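PDB 4ZM8: salivary cystatin-L, which inhibits cysteine proteinases such as papain and cathepsins L and S, helping the tick suppress host immune responses while it feeds. Local coordinates for residues T29-Q34 and T38-V43; T94-N99 and K104-F109. All blocks are in the same frame, centred on the assembly; numbering follows the deposited sequence.

Overall arrangement
From the N terminus, the chain passes the probable reactive-site residue Gly-5 and a short strand, then forms helix 17-32. Contact 1 closes the short turn after this helix, tying its last residues to the start of strand 39-68. That strand probably runs on where a monomeric cystatin would have its first inhibitory hairpin loop, and pairs with strand 90-99. Contact 2 closes the next loop, joining strand 90-99 to edge strand 104-106. The two contacts follow in series, neither nested nor crossed, with centres 33 Å apart. Both touch the second subunit: Trp-30 of one chain stacks on Phe-109 of the other, consistent with a domain-swapped dimer.

Contact 1. Residues T29-Q34 and T38-V43; sequences TWSAQQ and THFDTV
Trp-30 receives Asp-41 OD2 at its ring edge, near the ring plane and 4.0 Å from CZ3, with ring and carboxylate planes turned 37° apart. One face of the indole carries the amide carbon of Gln-34, offset toward the rim, and the ring also stacks with Phe-109 of the second subunit. At the Phe-40 ring, Ser-31 OG lies more loosely at the edge, near the ring plane, while the methyl of Ala-32 approaches CE1 obliquely, CB to CE1 4.2 Å.

Ser-31 supplies the polar link. With chi1 at 60°, OG sits between its own backbone N and carbonyl carbon and accepts the amide of Asp-41, N to OG 3.1 Å, in a nearly straight bond (163°). The same hydroxyl is hydrogen-bonded to Thr-27 O, one turn earlier in the helix, which helps to fix its rotation while it accepts the strand amide. Beside this bond the two CB atoms of Ser-31 and Asp-41 pack at 3.7 Å. Asp-41 OD2 forms a salt bridge with Arg-90 NH2 of the second subunit.

The contact thus fastens the end of helix 17-32 to the first residues of strand 39-68 around a short turn. Farther along, Val-43 packs on His-24 and Thr-27 of the helix, while His-39, Asp-41 and Thr-42 pair antiparallel with a strand of the second subunit, so that the sheet continues across the interface.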
ATOM      1  N   THR A  29     -16.146  -1.882  10.388  1.00 34.75           N
ATOM      2  CA  THR A  29     -15.896  -1.359   9.045  1.00 27.25           C
ATOM      3  C   THR A  29     -15.862  -2.435   7.972  1.00 35.18           C
ATOM      4  O   THR A  29     -16.488  -2.296   6.920  1.00 40.05           O
ATOM      5  CB  THR A  29     -14.556  -0.620   9.005  1.00 30.44           C
ATOM      6  OG1 THR A  29     -14.574   0.451   9.953  1.00 33.84           O
ATOM      7  CG2 THR A  29     -14.258  -0.086   7.610  1.00 36.20           C
ATOM      8  N   TRP A  30     -15.120  -3.506   8.234  1.00 32.25           N
ATOM      9  CA  TRP A  30     -14.925  -4.533   7.234  1.00 30.41           C
ATOM     10  C   TRP A  30     -16.204  -5.321   6.968  1.00 32.95           C
ATOM     11  O   TRP A  30     -16.603  -5.474   5.823  1.00 40.18           O
ATOM     12  CB  TRP A  30     -13.794  -5.477   7.644  1.00 32.82           C
ATOM     13  CG  TRP A  30     -13.672  -6.640   6.713  1.00 38.69           C
ATOM     14  CD1 TRP A  30     -13.105  -6.641   5.468  1.00 35.84           C
ATOM     15  CD2 TRP A  30     -14.142  -7.972   6.941  1.00 34.24           C
ATOM     16  NE1 TRP A  30     -13.191  -7.895   4.913  1.00 38.11           N
ATOM     17  CE2 TRP A  30     -13.824  -8.732   5.798  1.00 33.67           C
ATOM     18  CE3 TRP A  30     -14.795  -8.599   8.002  1.00 31.83           C
ATOM     19  CZ2 TRP A  30     -14.142 -10.074   5.686  1.00 31.95           C
ATOM     20  CZ3 TRP A  30     -15.113  -9.941   7.888  1.00 32.95           C
ATOM     21  CH2 TRP A  30     -14.790 -10.660   6.741  1.00 34.25           C
ATOM     22  N   SER A  31     -16.853  -5.802   8.025  1.00 33.90           N
ATOM     23  CA  SER A  31     -18.009  -6.698   7.896  1.00 35.79           C
ATOM     24  C   SER A  31     -19.259  -6.014   7.335  1.00 38.90           C
ATOM     25  O   SER A  31     -20.128  -6.677   6.760  1.00 38.37           O
ATOM     26  CB  SER A  31     -18.328  -7.321   9.249  1.00 30.80           C
ATOM     27  OG  SER A  31     -18.635  -6.303  10.183  1.00 33.50           O
ATOM     28  N   ALA A  32     -19.338  -4.695   7.520  1.00 35.27           N
ATOM     29  CA  ALA A  32     -20.374  -3.863   6.912  1.00 32.05           C
ATOM     30  C   ALA A  32     -20.377  -4.020   5.406  1.00 32.12           C
ATOM     31  O   ALA A  32     -21.397  -4.315   4.800  1.00 34.58           O
ATOM     32  CB  ALA A  32     -20.161  -2.417   7.280  1.00 31.10           C
ATOM     33  N   GLN A  33     -19.209  -3.841   4.809  1.00 36.23           N
ATOM     34  CA  GLN A  33     -19.038  -4.001   3.374  1.00 37.04           C
ATOM     35  C   GLN A  33     -19.202  -5.441   2.893  1.00 34.21           C
ATOM     36  O   GLN A  33     -19.199  -5.688   1.698  1.00 36.14           O
ATOM     37  CB  GLN A  33     -17.663  -3.484   2.965  1.00 37.16           C
ATOM     38  CG  GLN A  33     -17.337  -2.119   3.535  1.00 36.64           C
ATOM     39  CD  GLN A  33     -15.841  -1.875   3.610  1.00 46.34           C
ATOM     40  OE1 GLN A  33     -15.036  -2.798   3.421  1.00 42.70           O
ATOM     41  NE2 GLN A  33     -15.458  -0.636   3.918  1.00 49.74           N
ATOM     42  N   GLN A  34     -19.348  -6.395   3.804  1.00 40.23           N
ATOM     43  CA  GLN A  34     -19.511  -7.793   3.394  1.00 45.55           C
ATOM     44  C   GLN A  34     -20.939  -8.132   2.966  1.00 54.72           C
ATOM     45  O   GLN A  34     -21.924  -7.627   3.546  1.00 45.80           O
ATOM     46  CB  GLN A  34     -19.080  -8.735   4.513  1.00 44.21           C
ATOM     47  CG  GLN A  34     -17.634  -8.551   4.908  1.00 43.78           C
ATOM     48  CD  GLN A  34     -16.675  -8.881   3.785  1.00 42.75           C
ATOM     49  OE1 GLN A  34     -16.335 -10.051   3.562  1.00 42.27           O
ATOM     50  NE2 GLN A  34     -16.232  -7.851   3.065  1.00 34.26           N
ATOM     51  N   THR A  38     -25.995  -9.596   7.481  1.00 43.51           N
ATOM     52  CA  THR A  38     -27.058  -8.673   7.871  1.00 35.86           C
ATOM     53  C   THR A  38     -26.700  -7.917   9.153  1.00 32.72           C
ATOM     54  O   THR A  38     -27.142  -6.788   9.353  1.00 36.44           O
ATOM     55  CB  THR A  38     -28.384  -9.399   8.075  1.00 34.45           C
ATOM     56  OG1 THR A  38     -28.214 -10.415   9.068  1.00 36.22           O
ATOM     57  CG2 THR A  38     -28.838 -10.038   6.777  1.00 40.98           C
ATOM     58  N   HIS A  39     -25.898  -8.543  10.013  1.00 33.82           N
ATOM     59  CA  HIS A  39     -25.424  -7.913  11.253  1.00 33.41           C
ATOM     60  C   HIS A  39     -23.961  -7.481  11.173  1.00 30.92           C
ATOM     61  O   HIS A  39     -23.201  -7.972  10.330  1.00 30.31           O
ATOM     62  CB  HIS A  39     -25.594  -8.870  12.440  1.00 29.79           C
ATOM     63  CG  HIS A  39     -27.021  -9.148  12.797  1.00 33.79           C
ATOM     64  ND1 HIS A  39     -27.902  -9.747  11.924  1.00 37.44           N
ATOM     65  CD2 HIS A  39     -27.724  -8.906  13.929  1.00 33.81           C
ATOM     66  CE1 HIS A  39     -29.083  -9.863  12.502  1.00 36.59           C
ATOM     67  NE2 HIS A  39     -29.002  -9.363  13.721  1.00 32.06           N
ATOM     68  N   PHE A  40     -23.558  -6.584  12.064  1.00 25.56           N
ATOM     69  CA  PHE A  40     -22.132  -6.326  12.246  1.00 26.99           C
ATOM     70  C   PHE A  40     -21.453  -7.533  12.874  1.00 25.73           C
ATOM     71  O   PHE A  40     -22.061  -8.251  13.679  1.00 27.35           O
ATOM     72  CB  PHE A  40     -21.884  -5.107  13.136  1.00 27.89           C
ATOM     73  CG  PHE A  40     -22.320  -3.822  12.528  1.00 29.29           C
ATOM     74  CD1 PHE A  40     -21.548  -3.206  11.565  1.00 29.93           C
ATOM     75  CD2 PHE A  40     -23.508  -3.228  12.915  1.00 29.98           C
ATOM     76  CE1 PHE A  40     -21.954  -2.022  11.003  1.00 30.85           C
ATOM     77  CE2 PHE A  40     -23.916  -2.046  12.355  1.00 29.16           C
ATOM     78  CZ  PHE A  40     -23.137  -1.444  11.399  1.00 30.04           C
ATOM     79  N   ASP A  41     -20.205  -7.769  12.486  1.00 25.71           N
ATOM     80  CA  ASP A  41     -19.311  -8.629  13.249  1.00 23.21           C
ATOM     81  C   ASP A  41     -18.743  -7.764  14.348  1.00 22.87           C
ATOM     82  O   ASP A  41     -18.689  -6.539  14.204  1.00 25.56           O
ATOM     83  CB  ASP A  41     -18.181  -9.188  12.394  1.00 25.42           C
ATOM     84  CG  ASP A  41     -18.596 -10.382  11.582  1.00 27.70           C
ATOM     85  OD1 ASP A  41     -19.704 -10.915  11.839  1.00 29.80           O
ATOM     86  OD2 ASP A  41     -17.802 -10.791  10.701  1.00 23.83           O
ATOM     87  N   THR A  42     -18.321  -8.376  15.442  1.00 19.71           N
ATOM     88  CA  THR A  42     -17.665  -7.600  16.485  1.00 22.73           C
ATOM     89  C   THR A  42     -16.463  -8.352  17.058  1.00 20.69           C
ATOM     90  O   THR A  42     -16.074  -9.418  16.572  1.00 20.41           O
ATOM     91  CB  THR A  42     -18.647  -7.223  17.612  1.00 23.46           C
ATOM     92  OG1 THR A  42     -18.086  -6.174  18.411  1.00 19.36           O
ATOM     93  CG2 THR A  42     -18.958  -8.437  18.482  1.00 25.03           C
ATOM     94  N   VAL A  43     -15.843  -7.771  18.067  1.00 18.84           N
ATOM     95  CA  VAL A  43     -14.703  -8.422  18.670  1.00 23.05           C
ATOM     96  C   VAL A  43     -15.124  -9.301  19.852  1.00 24.41           C
ATOM     97  O   VAL A  43     -15.649  -8.813  20.855  1.00 26.99           O
ATOM     98  CB  VAL A  43     -13.687  -7.392  19.116  1.00 26.00           C
ATOM     99  CG1 VAL A  43     -12.423  -8.071  19.643  1.00 21.85           C
ATOM    100  CG2 VAL A  43     -13.372  -6.453  17.951  1.00 31.00           C
TER

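Contact 2. Residues T94-N99 and K104-F109; sequences TVVFEN and KSVSPF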
ATOM      1  N   THR A  94       3.844   6.842 -12.618  1.00 28.33           N
ATOM      2  CA  THR A  94       4.202   5.791 -11.694  1.00 29.07           C
ATOM      3  C   THR A  94       4.530   6.378 -10.339  1.00 33.57           C
ATOM      4  O   THR A  94       5.053   7.495 -10.251  1.00 32.12           O
ATOM      5  CB  THR A  94       5.415   4.961 -12.208  1.00 33.74           C
ATOM      6  OG1 THR A  94       5.524   3.750 -11.456  1.00 37.48           O
ATOM      7  CG2 THR A  94       6.731   5.739 -12.094  1.00 32.45           C
ATOM      8  N   VAL A  95       4.221   5.630  -9.282  1.00 31.83           N
ATOM      9  CA  VAL A  95       4.658   6.025  -7.955  1.00 30.73           C
ATOM     10  C   VAL A  95       5.770   5.105  -7.502  1.00 32.75           C
ATOM     11  O   VAL A  95       5.729   3.905  -7.745  1.00 34.72           O
ATOM     12  CB  VAL A  95       3.533   5.983  -6.917  1.00 33.63           C
ATOM     13  CG1 VAL A  95       3.981   6.722  -5.659  1.00 34.23           C
ATOM     14  CG2 VAL A  95       2.250   6.571  -7.476  1.00 30.61           C
ATOM     15  N   VAL A  96       6.765   5.683  -6.843  1.00 31.01           N
ATOM     16  CA  VAL A  96       7.881   4.939  -6.312  1.00 27.29           C
ATOM     17  C   VAL A  96       8.015   5.249  -4.839  1.00 33.88           C
ATOM     18  O   VAL A  96       8.412   6.353  -4.457  1.00 31.70           O
ATOM     19  CB  VAL A  96       9.213   5.284  -7.023  1.00 35.92           C
ATOM     20  CG1 VAL A  96      10.400   4.608  -6.319  1.00 32.86           C
ATOM     21  CG2 VAL A  96       9.161   4.905  -8.490  1.00 30.44           C
ATOM     22  N   PHE A  97       7.672   4.272  -4.007  1.00 40.05           N
ATOM     23  CA  PHE A  97       7.891   4.397  -2.578  1.00 36.24           C
ATOM     24  C   PHE A  97       9.321   4.019  -2.225  1.00 35.58           C
ATOM     25  O   PHE A  97       9.887   3.101  -2.805  1.00 34.86           O
ATOM     26  CB  PHE A  97       6.924   3.520  -1.794  1.00 40.18           C
ATOM     27  CG  PHE A  97       7.134   3.585  -0.312  1.00 31.17           C
ATOM     28  CD1 PHE A  97       6.622   4.630   0.420  1.00 33.08           C
ATOM     29  CD2 PHE A  97       7.867   2.615   0.337  1.00 35.30           C
ATOM     30  CE1 PHE A  97       6.823   4.706   1.777  1.00 40.77           C
ATOM     31  CE2 PHE A  97       8.079   2.682   1.696  1.00 42.74           C
ATOM     32  CZ  PHE A  97       7.548   3.730   2.422  1.00 40.00           C
ATOM     33  N   GLU A  98       9.894   4.734  -1.268  1.00 32.77           N
ATOM     34  CA  GLU A  98      11.203   4.405  -0.752  1.00 37.36           C
ATOM     35  C   GLU A  98      11.197   4.505   0.772  1.00 40.32           C
ATOM     36  O   GLU A  98      10.938   5.567   1.327  1.00 34.46           O
ATOM     37  CB  GLU A  98      12.254   5.333  -1.350  1.00 37.51           C
ATOM     38  CG  GLU A  98      13.661   5.138  -0.810  1.00 39.44           C
ATOM     39  CD  GLU A  98      14.694   5.940  -1.591  1.00 42.50           C
ATOM     40  OE1 GLU A  98      14.516   7.167  -1.735  1.00 44.44           O
ATOM     41  OE2 GLU A  98      15.676   5.337  -2.073  1.00 41.74           O
ATOM     42  N   ASN A  99      11.472   3.397   1.450  1.00 40.56           N
ATOM     43  CA  ASN A  99      11.548   3.431   2.902  1.00 43.49           C
ATOM     44  C   ASN A  99      12.848   4.096   3.338  1.00 43.90           C
ATOM     45  O   ASN A  99      13.671   4.470   2.500  1.00 42.81           O
ATOM     46  CB  ASN A  99      11.433   2.020   3.488  1.00 42.77           C
ATOM     47  CG  ASN A  99      12.672   1.174   3.239  1.00 44.10           C
ATOM     48  OD1 ASN A  99      13.555   1.547   2.472  1.00 44.15           O
ATOM     49  ND2 ASN A  99      12.729   0.016   3.884  1.00 47.32           N
ATOM     50  N   LYS A 104      13.087   0.201  -2.430  1.00 45.57           N
ATOM     51  CA  LYS A 104      12.086   0.885  -3.242  1.00 37.02           C
ATOM     52  C   LYS A 104      11.063  -0.055  -3.858  1.00 41.67           C
ATOM     53  O   LYS A 104      11.355  -1.226  -4.116  1.00 46.16           O
ATOM     54  CB  LYS A 104      12.765   1.678  -4.365  1.00 36.35           C
ATOM     55  CG  LYS A 104      14.045   2.351  -3.929  1.00 41.49           C
ATOM     56  CD  LYS A 104      14.703   3.098  -5.054  1.00 38.05           C
ATOM     57  CE  LYS A 104      16.203   3.217  -4.825  1.00 41.45           C
ATOM     58  NZ  LYS A 104      16.893   1.936  -5.152  1.00 42.53           N
ATOM     59  N   SER A 105       9.867   0.477  -4.107  1.00 39.65           N
ATOM     60  CA  SER A 105       8.821  -0.246  -4.821  1.00 36.36           C
ATOM     61  C   SER A 105       8.299   0.614  -5.959  1.00 38.90           C
ATOM     62  O   SER A 105       8.349   1.834  -5.890  1.00 46.69           O
ATOM     63  CB  SER A 105       7.672  -0.625  -3.893  1.00 36.75           C
ATOM     64  OG  SER A 105       6.842   0.499  -3.628  1.00 45.51           O
ATOM     65  N   VAL A 106       7.787  -0.024  -6.999  1.00 42.86           N
ATOM     66  CA  VAL A 106       7.306   0.675  -8.181  1.00 38.39           C
ATOM     67  C   VAL A 106       5.877   0.246  -8.498  1.00 38.07           C
ATOM     68  O   VAL A 106       5.593  -0.936  -8.640  1.00 38.04           O
ATOM     69  CB  VAL A 106       8.232   0.412  -9.387  1.00 34.27           C
ATOM     70  CG1 VAL A 106       7.640   0.960 -10.665  1.00 35.47           C
ATOM     71  CG2 VAL A 106       9.595   1.023  -9.136  1.00 34.55           C
ATOM     72  N   SER A 107       4.970   1.213  -8.571  1.00 40.89           N
ATOM     73  CA  SER A 107       3.600   0.920  -8.956  1.00 41.29           C
ATOM     74  C   SER A 107       3.617   0.678 -10.449  1.00 45.58           C
ATOM     75  O   SER A 107       4.508   1.159 -11.143  1.00 43.56           O
ATOM     76  CB  SER A 107       2.656   2.067  -8.599  1.00 38.70           C
ATOM     77  OG  SER A 107       2.906   3.208  -9.408  1.00 37.15           O
ATOM     78  N   PRO A 108       2.646  -0.080 -10.956  1.00 44.39           N
ATOM     79  CA  PRO A 108       2.702  -0.341 -12.395  1.00 43.41           C
ATOM     80  C   PRO A 108       2.468   0.927 -13.231  1.00 41.90           C
ATOM     81  O   PRO A 108       1.452   1.600 -13.075  1.00 42.89           O
ATOM     82  CB  PRO A 108       1.584  -1.372 -12.605  1.00 46.30           C
ATOM     83  CG  PRO A 108       1.374  -1.989 -11.253  1.00 45.56           C
ATOM     84  CD  PRO A 108       1.613  -0.877 -10.279  1.00 38.26           C
ATOM     85  N   PHE A 109       3.436   1.233 -14.094  1.00 41.60           N
ATOM     86  CA  PHE A 109       3.377   2.332 -15.056  1.00 38.97           C
ATOM     87  C   PHE A 109       2.016   2.460 -15.743  1.00 48.15           C
ATOM     88  O   PHE A 109       1.621   1.593 -16.532  1.00 51.49           O
ATOM     89  CB  PHE A 109       4.471   2.146 -16.125  1.00 34.04           C
ATOM     90  CG  PHE A 109       5.803   2.709 -15.737  1.00 32.05           C
ATOM     91  CD1 PHE A 109       6.332   2.478 -14.482  1.00 33.99           C
ATOM     92  CD2 PHE A 109       6.535   3.460 -16.630  1.00 35.53           C
ATOM     93  CE1 PHE A 109       7.559   2.992 -14.117  1.00 30.78           C
ATOM     94  CE2 PHE A 109       7.769   3.977 -16.272  1.00 32.85           C
ATOM     95  CZ  PHE A 109       8.276   3.742 -15.007  1.00 31.73           C
TER
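Val-96 and Val-106 face each other as a non-hydrogen-bonded pair in an antiparallel beta hairpin, the last of the cystatin fold, whose strands 94-99 and 104-106 run at 164°. The backbone bonds flank them. Ser-105 N donates to Phe-97 O at 2.9 Å, and the return bond from Phe-97 N to Ser-105 O is weak; Ser-107 N donates to Val-95 O in a nearly straight bond (174°).

Side-chain hydroxyls then carry the pairing past residue 106. Ser-107 OG takes the place of a backbone carbonyl, accepting Val-95 N at 2.8 Å; with chi1 at 69°, it lies between its backbone N and carbonyl carbon. Ser-107 thus bonds to both N and O of Val-95, through its OG and its N.

On the face that carries Val-96, Val-106, Glu-98 and Lys-104, the valines make the apolar contact, side by side, CG2 to CG2 4.0 Å. Glu-98 and Lys-104 likewise extend together: Glu-98 OE2 is 3.5 Å from Lys-104 CE and 4.7 Å from NZ, the opposite charges near but not in contact. That lysine makes a cation-pi contact with Tyr-25 of the second subunit. Asn-99 bonds to Gly-102 and Asp-103, bracing the turn, which probably belongs to the protease-binding edge, as in other cystatins.

At the far end the Phe-109 ring crosses the Thr-94 side chain obliquely, CE1 to CG2 3.5 Å, while Thr-94 OG1 donates to Ser-107 O at 2.8 Å from above the carbonyl plane.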